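Local atomic coordinates of filamentous hemagglutinin (Bordetella pertussis, PDB entry 1RWR), a protein that is secreted through the two-partner pathway as an adhesin, its N-terminal secretion domain, a beta-helix, presumably being recognised by the outer-membrane transport partner. Residues L3-Q6 with Q10-Q13; V21-P26 with G30-K35. One frame throughout, in Å; residues are numbered along the deposited sequence.

Interaction 1 (L3-Q6 with Q10-Q13); sequences LVPQ and QVLQ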
# COMPACT_ATOMS: atom_id res chain seq x y z
N LEU A 3 12.10 11.60 -10.17
CA LEU A 3 11.62 12.26 -8.95
C LEU A 3 11.73 13.76 -9.12
O LEU A 3 12.85 14.29 -9.22
CB LEU A 3 12.49 11.83 -7.74
CG LEU A 3 12.37 10.43 -7.19
CD1 LEU A 3 13.56 10.05 -6.29
CD2 LEU A 3 11.08 10.29 -6.41
N VAL A 4 10.59 14.43 -9.15
CA VAL A 4 10.55 15.87 -9.31
C VAL A 4 9.72 16.44 -8.18
O VAL A 4 8.49 16.40 -8.25
CB VAL A 4 9.96 16.27 -10.71
CG1 VAL A 4 9.92 17.77 -10.89
CG2 VAL A 4 10.77 15.67 -11.79
N PRO A 5 10.37 16.97 -7.15
CA PRO A 5 9.64 17.49 -6.00
C PRO A 5 9.04 18.86 -6.25
O PRO A 5 9.41 19.58 -7.23
CB PRO A 5 10.71 17.60 -4.92
CG PRO A 5 11.97 17.92 -5.70
CD PRO A 5 11.84 17.14 -7.00
N GLN A 6 8.16 19.22 -5.33
CA GLN A 6 7.55 20.55 -5.26
C GLN A 6 7.67 21.09 -3.84
O GLN A 6 7.91 20.34 -2.89
CB GLN A 6 6.09 20.47 -5.66
CG GLN A 6 5.94 20.13 -7.17
CD GLN A 6 4.54 19.81 -7.63
OE1 GLN A 6 4.22 20.03 -8.81
NE2 GLN A 6 3.72 19.31 -6.76
N GLN A 10 13.16 18.56 -1.23
CA GLN A 10 14.26 18.47 -2.17
C GLN A 10 14.67 17.04 -2.39
O GLN A 10 14.44 16.18 -1.54
CB GLN A 10 15.46 19.30 -1.68
CG GLN A 10 15.12 20.78 -1.40
CD GLN A 10 14.84 21.66 -2.66
OE1 GLN A 10 15.33 21.40 -3.75
NE2 GLN A 10 14.09 22.75 -2.46
N VAL A 11 15.24 16.77 -3.56
CA VAL A 11 15.77 15.45 -3.87
C VAL A 11 17.24 15.60 -4.28
O VAL A 11 17.55 16.35 -5.21
CB VAL A 11 15.00 14.74 -5.03
CG1 VAL A 11 15.65 13.43 -5.38
CG2 VAL A 11 13.56 14.49 -4.65
N LEU A 12 18.12 14.91 -3.55
CA LEU A 12 19.51 14.84 -3.89
C LEU A 12 19.70 13.60 -4.74
O LEU A 12 19.53 12.46 -4.29
CB LEU A 12 20.37 14.81 -2.62
CG LEU A 12 20.13 15.97 -1.67
CD1 LEU A 12 20.98 15.77 -0.38
CD2 LEU A 12 20.49 17.27 -2.37
N GLN A 13 20.02 13.86 -6.01
CA GLN A 13 20.15 12.84 -7.04
C GLN A 13 21.11 13.36 -8.12
O GLN A 13 21.49 14.52 -8.14
CB GLN A 13 18.79 12.51 -7.67
CG GLN A 13 18.07 13.69 -8.35
CD GLN A 13 16.62 13.34 -8.71
OE1 GLN A 13 16.32 12.16 -8.96
NE2 GLN A 13 15.73 14.34 -8.75
O HOH W 1 14.74 12.13 -11.23
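The backbones of L3-Q6 and Q10-Q13 come nearest at P5 and Q10, whose CA atoms lie 6.1 Å apart; the segments meet through side chains, with one direct hydrogen bond between Q13 and L3. V11 is the hub, because its two methyl groups serve different neighbours. With CG1 anti to the backbone N (chi1 176°), the branch CG2 falls beside that nitrogen and reaches the proline ring of P5, meeting CG at 3.9 Å and touching CD equally closely. The other branch, CG1, meets the end of the L3 side chain, with L3 CD1 at 4.1 Å from V11 CG1, and the two side chains cross at about a right angle. The Q13 side chain leaves its backbone with CG between the N and the carbonyl carbon (chi1 60°) and then runs extended, which carries its amide to the backbone of L3. There Q13 NE2 donates to L3 O at 2.9 Å, almost straight (164°), with NE2 in the plane of the L3 carbonyl and L3 O in the plane of the Q13 amide. Q13 OE1 takes a hydrogen bond from a water at 2.8 Å, and that same water accepts one from L3 N, so the glutamine amide engages both the carbonyl and the N-H of L3, the latter through solvent. Outside the pair, V4 bonds by backbone to Q37 and Q38, while Q10 and L12 pair with N22 and V20. The contact thus joins two short N-terminal strands with separate partners, an arrangement consistent with the cap at the start of a beta-helix.

Interaction 2 (V21-P26 with G30-K35); sequences VNIADP and GVSHNK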
# COMPACT_ATOMS: atom_id res chain seq x y z
N VAL A 21 15.52 11.83 -0.56
CA VAL A 21 14.44 12.79 -0.46
C VAL A 21 14.59 13.51 0.86
O VAL A 21 14.40 12.90 1.93
CB VAL A 21 13.06 12.11 -0.52
CG1 VAL A 21 11.97 13.15 -0.39
CG2 VAL A 21 12.90 11.32 -1.81
N ASN A 22 14.97 14.79 0.80
CA ASN A 22 14.89 15.68 1.95
C ASN A 22 13.43 16.14 2.10
O ASN A 22 13.03 17.16 1.56
CB ASN A 22 15.87 16.85 1.83
CG ASN A 22 17.28 16.44 2.18
OD1 ASN A 22 17.48 15.46 2.88
ND2 ASN A 22 18.28 17.20 1.67
N ILE A 23 12.67 15.33 2.83
CA ILE A 23 11.28 15.55 3.08
C ILE A 23 11.05 16.90 3.77
O ILE A 23 11.95 17.43 4.43
CB ILE A 23 10.68 14.41 3.96
CG1 ILE A 23 11.40 14.27 5.32
CG2 ILE A 23 10.75 13.06 3.24
CD1 ILE A 23 10.61 13.36 6.31
N ALA A 24 9.84 17.42 3.61
CA ALA A 24 9.39 18.64 4.26
C ALA A 24 9.30 18.48 5.76
O ALA A 24 9.02 17.40 6.29
CB ALA A 24 8.02 19.07 3.68
N ASP A 25 9.51 19.59 6.46
CA ASP A 25 9.33 19.58 7.92
C ASP A 25 7.91 19.10 8.24
O ASP A 25 6.96 19.59 7.61
CB ASP A 25 9.57 20.98 8.47
CG ASP A 25 9.90 21.01 9.92
OD1 ASP A 25 10.35 19.98 10.47
OD2 ASP A 25 9.76 22.09 10.59
N PRO A 26 7.73 18.15 9.14
CA PRO A 26 6.38 17.69 9.48
C PRO A 26 5.56 18.74 10.20
O PRO A 26 6.10 19.66 10.84
CB PRO A 26 6.60 16.49 10.41
CG PRO A 26 7.94 16.68 10.95
CD PRO A 26 8.76 17.35 9.84
N GLY A 30 2.99 15.34 13.17
CA GLY A 30 4.07 14.50 12.75
C GLY A 30 4.02 14.10 11.30
O GLY A 30 4.83 13.26 10.87
N VAL A 31 3.12 14.67 10.54
CA VAL A 31 3.00 14.29 9.11
C VAL A 31 3.87 15.20 8.23
O VAL A 31 3.71 16.42 8.22
CB VAL A 31 1.53 14.38 8.63
CG1 VAL A 31 1.41 14.12 7.12
CG2 VAL A 31 0.63 13.45 9.43
N SER A 32 4.73 14.61 7.42
CA SER A 32 5.50 15.34 6.43
C SER A 32 4.79 15.14 5.10
O SER A 32 4.72 14.02 4.60
CB SER A 32 6.92 14.80 6.37
OG SER A 32 7.66 15.37 5.29
N HIS A 33 4.23 16.22 4.56
CA HIS A 33 3.44 16.19 3.33
C HIS A 33 4.32 16.69 2.19
O HIS A 33 4.69 17.86 2.12
CB HIS A 33 2.18 17.04 3.51
CG HIS A 33 1.19 16.89 2.41
ND1 HIS A 33 -0.11 17.34 2.50
CD2 HIS A 33 1.31 16.34 1.17
CE1 HIS A 33 -0.75 17.06 1.38
NE2 HIS A 33 0.09 16.45 0.55
N ASN A 34 4.71 15.77 1.31
CA ASN A 34 5.62 16.04 0.23
C ASN A 34 4.88 15.92 -1.09
O ASN A 34 4.34 14.86 -1.40
CB ASN A 34 6.74 15.04 0.26
CG ASN A 34 7.52 15.13 1.54
OD1 ASN A 34 8.39 16.00 1.65
ND2 ASN A 34 7.13 14.33 2.58
N LYS A 35 4.81 17.01 -1.84
CA LYS A 35 4.17 17.01 -3.16
C LYS A 35 5.24 16.87 -4.20
O LYS A 35 6.33 17.44 -4.07
CB LYS A 35 3.33 18.27 -3.39
CG LYS A 35 2.03 18.27 -2.57
CD LYS A 35 1.33 19.60 -2.67
CE LYS A 35 0.07 19.64 -1.84
NZ LYS A 35 -1.09 19.05 -2.60
O HOH W 2 5.05 18.88 5.81
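Both backbone polar groups of A24 are held by side chains of S32 and N34, where a strand would offer its own backbone. N34 OD1 accepts from A24 N at 2.8 Å, in the plane of the N34 side-chain carbonyl and on one of its lone pairs, and S32 OG donates to A24 O at 2.6 Å, tilted 19° from the plane of the A24 carbonyl. The two side chains are joined too: N34 ND2 gives a hydrogen bond to S32 OG at 3.0 Å, closing a ring of three bonds. For S32 the reach depends on OG standing anti to the backbone N (chi1 172°), which swings it toward the loop. Further partners fix the amide of N34: T9 OG1 bonds to OD1, and L77 O accepts from ND2. Strand 31-36 starts the long parallel sheet and 21-26 leads out of strand 20-22 of another, so the contact holds the loop leaving one sheet against the edge of the next, consistent with a turn between two faces of a beta-helix. I23 lays its side chain over the polar pair, with CB 3.4 Å from S32 OG and CG2 near N34 ND2. P26 CB packs against G30 C at 3.6 Å, and P26 CA makes a CH...O contact with V31 O at 3.2 Å. A water links D25 O to H33 N, while H33 NE2 is hydrogen-bonded to E79.

In the fold
Interactions 1 and 2 follow each other along the chain, the first closing before the second opens, and their centres lie about 12 Å apart on the same side of the chain's centre. Strands 10-12 and 20-22 are antiparallel neighbours in one mixed sheet, so each interaction supplies one strand to it. A second seam runs through Q6 and K35, whose backbones probably hydrogen-bond, bringing 3-6 against strand 31-36, an outermost strand of the long parallel sheet. Together the two contacts tie the N-terminal strands to two sheets of the beta-helix, consistent with a cap at its N-terminal end, within the secretion domain.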